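Local coordinates for protein phosphosugar isomerase (Escherichia coli O6:H1, PDB 5UQI) that binds arabinose-5-phosphate and, as a sugar isomerase domain protein, probably interconverts it with ribulose-5-phosphate, at residues F32-Q40 and V164-L175; N118-H127 and S134-P142. All blocks are in the same frame, centred on the assembly; numbering follows the deposited sequence.

Contact 1. Residues F32-Q40 and V164-L175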
loop_
_atom_site.group_PDB
_atom_site.type_symbol
_atom_site.label_atom_id
_atom_site.label_comp_id
_atom_site.label_asym_id
_atom_site.label_seq_id
_atom_site.Cartn_x
_atom_site.Cartn_y
_atom_site.Cartn_z
ATOM N N PHE A 32 10.877 1.231 7.832
ATOM C CA PHE A 32 9.965 2.408 7.651
ATOM C C PHE A 32 10.642 3.744 7.664
ATOM O O PHE A 32 10.167 4.691 7.005
ATOM C CB PHE A 32 8.782 2.363 8.602
ATOM C CG PHE A 32 7.711 1.413 8.134
ATOM C CD1 PHE A 32 7.917 0.047 8.083
ATOM C CD2 PHE A 32 6.535 1.919 7.632
ATOM C CE1 PHE A 32 6.931 -0.838 7.656
ATOM C CE2 PHE A 32 5.567 1.035 7.140
ATOM C CZ PHE A 32 5.757 -0.320 7.185
ATOM N N ALA A 33 11.769 3.861 8.383
ATOM C CA ALA A 33 12.496 5.103 8.305
ATOM C C ALA A 33 13.059 5.309 6.907
ATOM O O ALA A 33 12.965 6.416 6.354
ATOM C CB ALA A 33 13.602 5.114 9.359
ATOM N N ASN A 34 13.651 4.254 6.319
ATOM C CA ASN A 34 14.142 4.356 4.947
ATOM C C ASN A 34 12.972 4.646 3.986
ATOM O O ASN A 34 13.140 5.453 3.068
ATOM C CB ASN A 34 14.807 3.072 4.504
ATOM C CG ASN A 34 16.203 2.972 5.027
ATOM O OD1 ASN A 34 16.820 3.984 5.404
ATOM N ND2 ASN A 34 16.703 1.778 5.070
ATOM N N LEU A 35 11.801 4.070 4.273
ATOM C CA LEU A 35 10.617 4.337 3.406
ATOM C C LEU A 35 10.288 5.837 3.406
ATOM O O LEU A 35 10.097 6.473 2.336
ATOM C CB LEU A 35 9.448 3.454 3.856
ATOM C CG LEU A 35 8.103 3.769 3.142
ATOM C CD1 LEU A 35 8.232 3.451 1.634
ATOM C CD2 LEU A 35 7.012 2.939 3.765
ATOM N N ILE A 36 10.252 6.417 4.612
ATOM C CA ILE A 36 9.956 7.839 4.736
ATOM C C ILE A 36 10.977 8.690 3.975
ATOM O O ILE A 36 10.618 9.616 3.259
ATOM C CB ILE A 36 9.837 8.285 6.230
ATOM C CG1 ILE A 36 8.567 7.729 6.874
ATOM C CG2 ILE A 36 9.894 9.820 6.349
ATOM C CD1 ILE A 36 7.278 8.321 6.362
ATOM N N LYS A 37 12.265 8.416 4.166
ATOM C CA LYS A 37 13.311 9.149 3.466
ATOM C C LYS A 37 13.242 9.082 1.963
ATOM O O LYS A 37 13.391 10.092 1.316
ATOM C CB LYS A 37 14.674 8.674 3.970
ATOM C CG LYS A 37 14.836 8.958 5.453
ATOM C CD LYS A 37 16.164 8.427 5.977
ATOM C CE LYS A 37 16.212 8.539 7.485
ATOM N NZ LYS A 37 17.464 7.896 7.969
ATOM N N VAL A 38 12.981 7.897 1.408
ATOM C CA VAL A 38 12.837 7.727 -0.058
ATOM C C VAL A 38 11.654 8.554 -0.523
ATOM O O VAL A 38 11.761 9.287 -1.497
ATOM C CB VAL A 38 12.609 6.278 -0.495
ATOM C CG1 VAL A 38 12.241 6.191 -1.979
ATOM C CG2 VAL A 38 13.840 5.401 -0.214
ATOM N N LEU A 39 10.519 8.427 0.183
ATOM C CA LEU A 39 9.345 9.240 -0.202
ATOM C C LEU A 39 9.552 10.750 -0.118
ATOM O O LEU A 39 9.091 11.504 -0.977
ATOM C CB LEU A 39 8.051 8.780 0.483
ATOM C CG LEU A 39 7.722 7.311 0.144
ATOM C CD1 LEU A 39 6.583 6.829 1.066
ATOM C CD2 LEU A 39 7.272 7.093 -1.334
ATOM N N GLN A 40 10.328 11.186 0.884
ATOM C CA GLN A 40 10.619 12.616 1.015
ATOM C C GLN A 40 11.472 13.154 -0.125
ATOM O O GLN A 40 11.418 14.353 -0.426
ATOM C CB GLN A 40 11.353 12.841 2.340
ATOM C CG GLN A 40 10.403 12.817 3.533
ATOM C CD GLN A 40 11.111 13.098 4.847
ATOM O OE1 GLN A 40 12.201 12.602 5.086
ATOM N NE2 GLN A 40 10.452 13.839 5.720
ATOM N N VAL A 164 -1.251 0.860 7.606
ATOM C CA VAL A 164 0.163 1.194 7.430
ATOM C C VAL A 164 0.345 2.390 6.467
ATOM O O VAL A 164 1.035 3.378 6.758
ATOM C CB VAL A 164 0.931 -0.045 6.902
ATOM C CG1 VAL A 164 2.272 0.374 6.324
ATOM C CG2 VAL A 164 1.076 -1.088 8.018
ATOM N N GLY A 165 -0.316 2.307 5.300
ATOM C CA GLY A 165 -0.182 3.373 4.280
ATOM C C GLY A 165 -0.732 4.711 4.781
ATOM O O GLY A 165 -0.164 5.762 4.489
ATOM N N ASP A 166 -1.860 4.683 5.491
ATOM C CA ASP A 166 -2.427 5.909 6.056
ATOM C C ASP A 166 -1.400 6.555 7.023
ATOM O O ASP A 166 -1.205 7.796 6.970
ATOM C CB ASP A 166 -3.665 5.667 6.885
ATOM C CG ASP A 166 -4.960 5.509 6.094
ATOM O OD1 ASP A 166 -4.974 5.710 4.884
ATOM O OD2 ASP A 166 -5.996 5.196 6.824
ATOM N N ALA A 167 -0.763 5.704 7.841
ATOM C CA ALA A 167 0.194 6.239 8.834
ATOM C C ALA A 167 1.409 6.839 8.132
ATOM O O ALA A 167 1.892 7.885 8.542
ATOM C CB ALA A 167 0.636 5.133 9.786
ATOM N N VAL A 168 1.914 6.179 7.069
ATOM C CA VAL A 168 2.980 6.743 6.263
ATOM C C VAL A 168 2.589 8.090 5.680
ATOM O O VAL A 168 3.327 9.078 5.750
ATOM C CB VAL A 168 3.446 5.741 5.199
ATOM C CG1 VAL A 168 4.436 6.428 4.268
ATOM C CG2 VAL A 168 4.019 4.491 5.903
ATOM N N ALA A 169 1.392 8.164 5.070
ATOM C CA ALA A 169 0.914 9.401 4.506
ATOM C C ALA A 169 0.874 10.511 5.580
ATOM O O ALA A 169 1.298 11.626 5.292
ATOM C CB ALA A 169 -0.540 9.181 3.937
ATOM N N LEU A 170 0.313 10.178 6.742
ATOM C CA LEU A 170 0.176 11.207 7.802
ATOM C C LEU A 170 1.529 11.625 8.364
ATOM O O LEU A 170 1.692 12.824 8.666
ATOM C CB LEU A 170 -0.776 10.752 8.902
ATOM C CG LEU A 170 -2.240 10.645 8.403
ATOM C CD1 LEU A 170 -3.133 9.962 9.455
ATOM C CD2 LEU A 170 -2.838 11.953 7.917
ATOM N N ALA A 171 2.493 10.693 8.441
ATOM C CA ALA A 171 3.839 11.072 8.927
ATOM C C ALA A 171 4.513 11.976 7.904
ATOM O O ALA A 171 5.046 13.001 8.257
ATOM C CB ALA A 171 4.659 9.827 9.144
ATOM N N LEU A 172 4.409 11.665 6.586
ATOM C CA LEU A 172 4.999 12.551 5.571
ATOM C C LEU A 172 4.335 13.947 5.660
ATOM O O LEU A 172 5.022 14.958 5.521
ATOM C CB LEU A 172 4.816 11.993 4.126
ATOM C CG LEU A 172 5.604 10.735 3.828
ATOM C CD1 LEU A 172 5.015 10.130 2.546
ATOM C CD2 LEU A 172 7.065 11.123 3.629
ATOM N N SER A 173 3.010 13.969 5.874
ATOM C CA SER A 173 2.239 15.205 5.888
ATOM C C SER A 173 2.720 16.082 7.064
ATOM O O SER A 173 3.006 17.282 6.856
ATOM C CB SER A 173 0.749 14.853 6.037
ATOM O OG SER A 173 -0.049 16.032 5.860
ATOM N N GLU A 174 2.860 15.467 8.239
ATOM C CA GLU A 174 3.342 16.199 9.450
ATOM C C GLU A 174 4.751 16.671 9.232
ATOM O O GLU A 174 5.064 17.831 9.505
ATOM C CB GLU A 174 3.199 15.334 10.691
ATOM C CG GLU A 174 3.753 15.966 11.971
ATOM C CD GLU A 174 3.148 15.362 13.224
ATOM O OE1 GLU A 174 1.958 14.937 13.207
ATOM O OE2 GLU A 174 3.876 15.324 14.243
ATOM N N LEU A 175 5.620 15.800 8.712
ATOM C CA LEU A 175 7.042 16.161 8.456
ATOM C C LEU A 175 7.228 17.313 7.475
ATOM O O LEU A 175 8.146 18.127 7.671
ATOM C CB LEU A 175 7.850 14.920 8.041
ATOM C CG LEU A 175 7.924 13.855 9.153
ATOM C CD1 LEU A 175 8.435 12.539 8.577
ATOM C CD2 LEU A 175 8.871 14.339 10.272
HETATM O O HOH W 1 7.641 14.820 4.595
#
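Ile36 and Val168 interlock as knobs into holes, each helix lending a side chain to a hollow of the other. Ile36 enters among Val168, Ala171, Leu172 and Leu175; with CG1 anti to the carbonyl carbon (chi1 -71°), its CD1 reaches Leu172 CG at 3.9 Å, while CG2 meets Leu175 CD1 at 3.8 Å. Ala171, with no more than a methyl to offer, leaves room for that CD1. Val168 is received by Phe32, Leu35, Ile36 and Leu39 and divides its branches: CG1 goes to Leu39 CD1 at 3.9 Å, CG2 to Leu35 CD2 and the Phe32 ring. The axes of the two segments come within 10.7 Å and cross at -56°, a separation bridged by the long leucine, isoleucine and phenylalanine side chains, with valine and alanine between them. The ring of Phe32 turns its edge to the partner helix, so that Val164 CG1 lies in the ring plane, 3.5 Å from CE2.

No direct hydrogen bond joins the segments; at the Gln40 end a water makes the link. Gln40 lays its aliphatic CG against Leu172 CD2 at 3.7 Å, and its amide NE2 donates to a water at 3.2 Å that in turn donates to Leu172 O.

Leu35 also packs on strands 120-124 and 137-140 and Leu39 on strand 120-124, whereas on helix 156-175 Ala169 faces helix 52-67 and Asp166 forms a salt bridge with Lys60.

Contact 2. Residues N118-H127 and S134-P142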
loop_
_atom_site.group_PDB
_atom_site.type_symbol
_atom_site.label_atom_id
_atom_site.label_comp_id
_atom_site.label_asym_id
_atom_site.label_seq_id
_atom_site.Cartn_x
_atom_site.Cartn_y
_atom_site.Cartn_z
ATOM N N ASN A 118 12.773 3.875 -12.754
ATOM C CA ASN A 118 12.276 4.405 -11.502
ATOM C C ASN A 118 12.616 3.619 -10.234
ATOM O O ASN A 118 12.699 2.376 -10.266
ATOM C CB ASN A 118 10.751 4.484 -11.612
ATOM C CG ASN A 118 10.301 5.291 -12.810
ATOM O OD1 ASN A 118 10.240 4.782 -13.953
ATOM N ND2 ASN A 118 9.960 6.523 -12.552
ATOM N N TYR A 119 12.680 4.315 -9.104
ATOM C CA TYR A 119 12.861 3.669 -7.821
ATOM C C TYR A 119 11.576 2.933 -7.449
ATOM O O TYR A 119 10.480 3.534 -7.563
ATOM C CB TYR A 119 13.153 4.757 -6.788
ATOM C CG TYR A 119 13.699 4.194 -5.514
ATOM C CD1 TYR A 119 12.894 3.704 -4.525
ATOM C CD2 TYR A 119 15.084 4.090 -5.316
ATOM C CE1 TYR A 119 13.381 3.143 -3.354
ATOM C CE2 TYR A 119 15.564 3.528 -4.155
ATOM C CZ TYR A 119 14.738 3.076 -3.165
ATOM O OH TYR A 119 15.225 2.519 -1.977
ATOM N N LEU A 120 11.708 1.649 -7.151
ATOM C CA LEU A 120 10.556 0.753 -6.911
ATOM C C LEU A 120 10.512 0.357 -5.464
ATOM O O LEU A 120 11.463 -0.149 -4.908
ATOM C CB LEU A 120 10.607 -0.510 -7.795
ATOM C CG LEU A 120 10.825 -0.263 -9.292
ATOM C CD1 LEU A 120 10.893 -1.669 -9.938
ATOM C CD2 LEU A 120 9.732 0.658 -9.906
ATOM N N ILE A 121 9.321 0.492 -4.841
ATOM C CA ILE A 121 9.079 0.081 -3.476
ATOM C C ILE A 121 7.997 -0.986 -3.529
ATOM O O ILE A 121 7.044 -0.828 -4.285
ATOM C CB ILE A 121 8.526 1.308 -2.677
ATOM C CG1 ILE A 121 9.652 2.367 -2.597
ATOM C CG2 ILE A 121 8.062 0.901 -1.277
ATOM C CD1 ILE A 121 9.094 3.696 -2.101
ATOM N N SER A 122 8.122 -2.048 -2.759
ATOM C CA SER A 122 7.066 -3.038 -2.671
ATOM C C SER A 122 6.470 -3.085 -1.272
ATOM O O SER A 122 7.172 -2.914 -0.284
ATOM C CB SER A 122 7.498 -4.462 -3.076
ATOM O OG SER A 122 8.581 -4.897 -2.158
ATOM N N PHE A 123 5.140 -3.283 -1.186
ATOM C CA PHE A 123 4.516 -3.636 0.069
ATOM C C PHE A 123 3.990 -5.042 -0.085
ATOM O O PHE A 123 3.019 -5.278 -0.868
ATOM C CB PHE A 123 3.268 -2.714 0.296
ATOM C CG PHE A 123 3.540 -1.260 0.706
ATOM C CD1 PHE A 123 4.796 -0.656 0.693
ATOM C CD2 PHE A 123 2.423 -0.426 1.019
ATOM C CE1 PHE A 123 4.973 0.661 1.086
ATOM C CE2 PHE A 123 2.606 0.914 1.364
ATOM C CZ PHE A 123 3.867 1.458 1.431
ATOM N N THR A 124 4.563 -6.038 0.628
ATOM C CA THR A 124 4.177 -7.453 0.516
ATOM C C THR A 124 4.310 -8.086 1.886
ATOM O O THR A 124 4.912 -7.459 2.768
ATOM C CB THR A 124 5.041 -8.267 -0.498
ATOM O OG1 THR A 124 6.321 -8.605 0.095
ATOM C CG2 THR A 124 5.298 -7.475 -1.830
ATOM N N ARG A 125 3.860 -9.319 1.990
ATOM C CA ARG A 125 3.945 -10.007 3.258
ATOM C C ARG A 125 5.329 -10.602 3.482
ATOM O O ARG A 125 5.539 -11.187 4.563
ATOM C CB ARG A 125 2.852 -11.066 3.328
ATOM C CG ARG A 125 3.119 -12.338 2.604
ATOM C CD ARG A 125 1.894 -13.262 2.682
ATOM N NE ARG A 125 2.109 -14.323 1.735
ATOM C CZ ARG A 125 1.158 -14.975 1.061
ATOM N NH1 ARG A 125 -0.122 -14.637 1.210
ATOM N NH2 ARG A 125 1.499 -15.946 0.203
ATOM N N SER A 126 6.214 -10.519 2.502
ATOM C CA SER A 126 7.552 -11.202 2.604
ATOM C C SER A 126 8.637 -10.601 1.766
ATOM O O SER A 126 8.492 -10.488 0.523
ATOM C CB SER A 126 7.403 -12.651 2.153
ATOM O OG SER A 126 8.686 -13.353 2.206
ATOM N N HIS A 127 9.774 -10.278 2.401
ATOM C CA HIS A 127 10.931 -9.819 1.642
ATOM C C HIS A 127 11.440 -10.837 0.606
ATOM O O HIS A 127 12.102 -10.438 -0.357
ATOM C CB HIS A 127 12.119 -9.494 2.606
ATOM C CG HIS A 127 11.910 -8.328 3.550
ATOM N ND1 HIS A 127 11.619 -7.047 3.123
ATOM C CD2 HIS A 127 12.112 -8.239 4.892
ATOM C CE1 HIS A 127 11.566 -6.235 4.161
ATOM N NE2 HIS A 127 11.898 -6.931 5.258
ATOM N N SER A 134 12.655 -7.979 -6.450
ATOM C CA SER A 134 12.849 -7.153 -7.613
ATOM C C SER A 134 12.746 -5.689 -7.369
ATOM O O SER A 134 13.062 -4.906 -8.232
ATOM C CB SER A 134 11.791 -7.522 -8.635
ATOM O OG SER A 134 12.057 -8.828 -9.104
ATOM N N CYS A 135 12.376 -5.281 -6.158
ATOM C CA CYS A 135 12.277 -3.873 -5.900
ATOM C C CYS A 135 13.499 -3.272 -5.211
ATOM O O CYS A 135 14.356 -3.991 -4.653
ATOM C CB CYS A 135 11.007 -3.560 -5.063
ATOM S SG CYS A 135 9.487 -3.745 -6.088
ATOM N N ASP A 136 13.649 -1.962 -5.309
ATOM C CA ASP A 136 14.751 -1.295 -4.622
ATOM C C ASP A 136 14.585 -1.259 -3.113
ATOM O O ASP A 136 15.578 -1.310 -2.365
ATOM C CB ASP A 136 14.935 0.101 -5.135
ATOM C CG ASP A 136 15.192 0.111 -6.609
ATOM O OD1 ASP A 136 16.356 -0.246 -7.011
ATOM O OD2 ASP A 136 14.338 0.382 -7.439
ATOM N N LEU A 137 13.343 -1.072 -2.639
ATOM C CA LEU A 137 13.037 -1.098 -1.223
ATOM C C LEU A 137 11.844 -2.023 -1.048
ATOM O O LEU A 137 10.719 -1.742 -1.538
ATOM C CB LEU A 137 12.783 0.316 -0.670
ATOM C CG LEU A 137 12.379 0.305 0.811
ATOM C CD1 LEU A 137 13.515 -0.164 1.722
ATOM C CD2 LEU A 137 11.946 1.700 1.185
ATOM N N SER A 138 12.085 -3.119 -0.344
ATOM C CA SER A 138 11.013 -4.019 0.121
ATOM C C SER A 138 10.568 -3.649 1.516
ATOM O O SER A 138 11.392 -3.639 2.498
ATOM C CB SER A 138 11.486 -5.503 0.097
ATOM O OG SER A 138 10.571 -6.325 0.824
ATOM N N VAL A 139 9.252 -3.382 1.642
ATOM C CA VAL A 139 8.670 -3.130 2.923
ATOM C C VAL A 139 7.835 -4.353 3.245
ATOM O O VAL A 139 6.882 -4.719 2.492
ATOM C CB VAL A 139 7.766 -1.882 2.862
ATOM C CG1 VAL A 139 7.086 -1.674 4.195
ATOM C CG2 VAL A 139 8.559 -0.665 2.466
ATOM N N GLU A 140 8.122 -5.014 4.359
ATOM C CA GLU A 140 7.455 -6.266 4.695
ATOM C C GLU A 140 6.335 -5.905 5.678
ATOM O O GLU A 140 6.560 -5.226 6.707
ATOM C CB GLU A 140 8.451 -7.297 5.267
ATOM C CG GLU A 140 7.851 -8.649 5.591
ATOM C CD GLU A 140 8.933 -9.633 6.067
ATOM O OE1 GLU A 140 9.220 -9.539 7.271
ATOM O OE2 GLU A 140 9.534 -10.431 5.289
ATOM N N ILE A 141 5.105 -6.244 5.301
ATOM C CA ILE A 141 3.941 -5.983 6.149
ATOM C C ILE A 141 3.374 -7.368 6.441
ATOM O O ILE A 141 2.563 -7.881 5.668
ATOM C CB ILE A 141 2.904 -5.114 5.423
ATOM C CG1 ILE A 141 3.578 -3.788 4.973
ATOM C CG2 ILE A 141 1.693 -4.899 6.368
ATOM C CD1 ILE A 141 2.704 -2.825 4.198
ATOM N N PRO A 142 3.804 -7.970 7.568
ATOM C CA PRO A 142 3.461 -9.358 7.847
ATOM C C PRO A 142 1.955 -9.502 8.167
ATOM O O PRO A 142 1.379 -8.691 8.919
ATOM C CB PRO A 142 4.346 -9.691 9.063
ATOM C CG PRO A 142 4.487 -8.387 9.778
ATOM C CD PRO A 142 4.414 -7.298 8.738
HETATM O O HOH W 2 7.920 -6.218 0.241
#
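His127 and Ser138 share a short hydrogen bond, ND1 to OG 2.6 Å, in which either could be the donor. Glu140 holds the same histidine differently: OE2 accepts from His127 N at 2.9 Å, met on its anti side, and CB lies over one ring face in a CH-pi contact, 3.5 Å from the centroid. An extended chain with CG anti to the backbone N (chi1 -178°) lets Glu140 pass across the ring and still reach that N-H. At the other end Asp136 OD2 takes Leu120 N at 2.9 Å through its anti lone pair, while its CB makes a CH-pi contact over one face of the Tyr119 ring, offset toward the rim. One water bridges the hydroxyls of Ser122, Thr124 and Ser138 and donates to Val139 O; small hydroxyl side chains leave it room and give it partners.

Between these ends, 120-124 and 137-140 run parallel as the strands of a beta-alpha-beta unit whose helix is 130-134, 137-140 being an outermost strand of the chain's parallel sheet. Their ladder alternates from Leu137 N to Leu120 O through to Ile141 N to Thr124 O, the last at 2.8 Å and 174°. Beyond it, Thr124 OG1 accepts from Ser126 N in an ST turn.

On the face carrying Ile121, Phe123, Leu137 and Val139, apolar groups meet: Ile121 CG2 touches Val139 CG2 at 4.1 Å, and Ile141 CD1 approaches Phe123 CG at 3.9 Å.

How the contacts relate
Centred about 15 Å apart, the two contacts form successive layers of one alpha/beta domain. Helix 32-41 opens the order along the chain; strands 120-124 and 137-140 follow, and helix 156-175 comes last, so in sequence both segments of contact 2 fall between those of contact 1. The layers meet directly, since helix 32-41 lies on the apolar face of the sheet edge: Phe32 CZ comes within 3.5 Å of Val139 CG1, and Val38 CG1 within 3.5 Å of Tyr119 CE1. Contact 1 thus brings together two helices more than 120 residues apart in sequence, and helix 32-41 ties the pair to the sheet edge. The bound arabinose-5-phosphate is about 6 Å from the Arg125 side chain of contact 2 but about 14 Å from that of Val164 in contact 1.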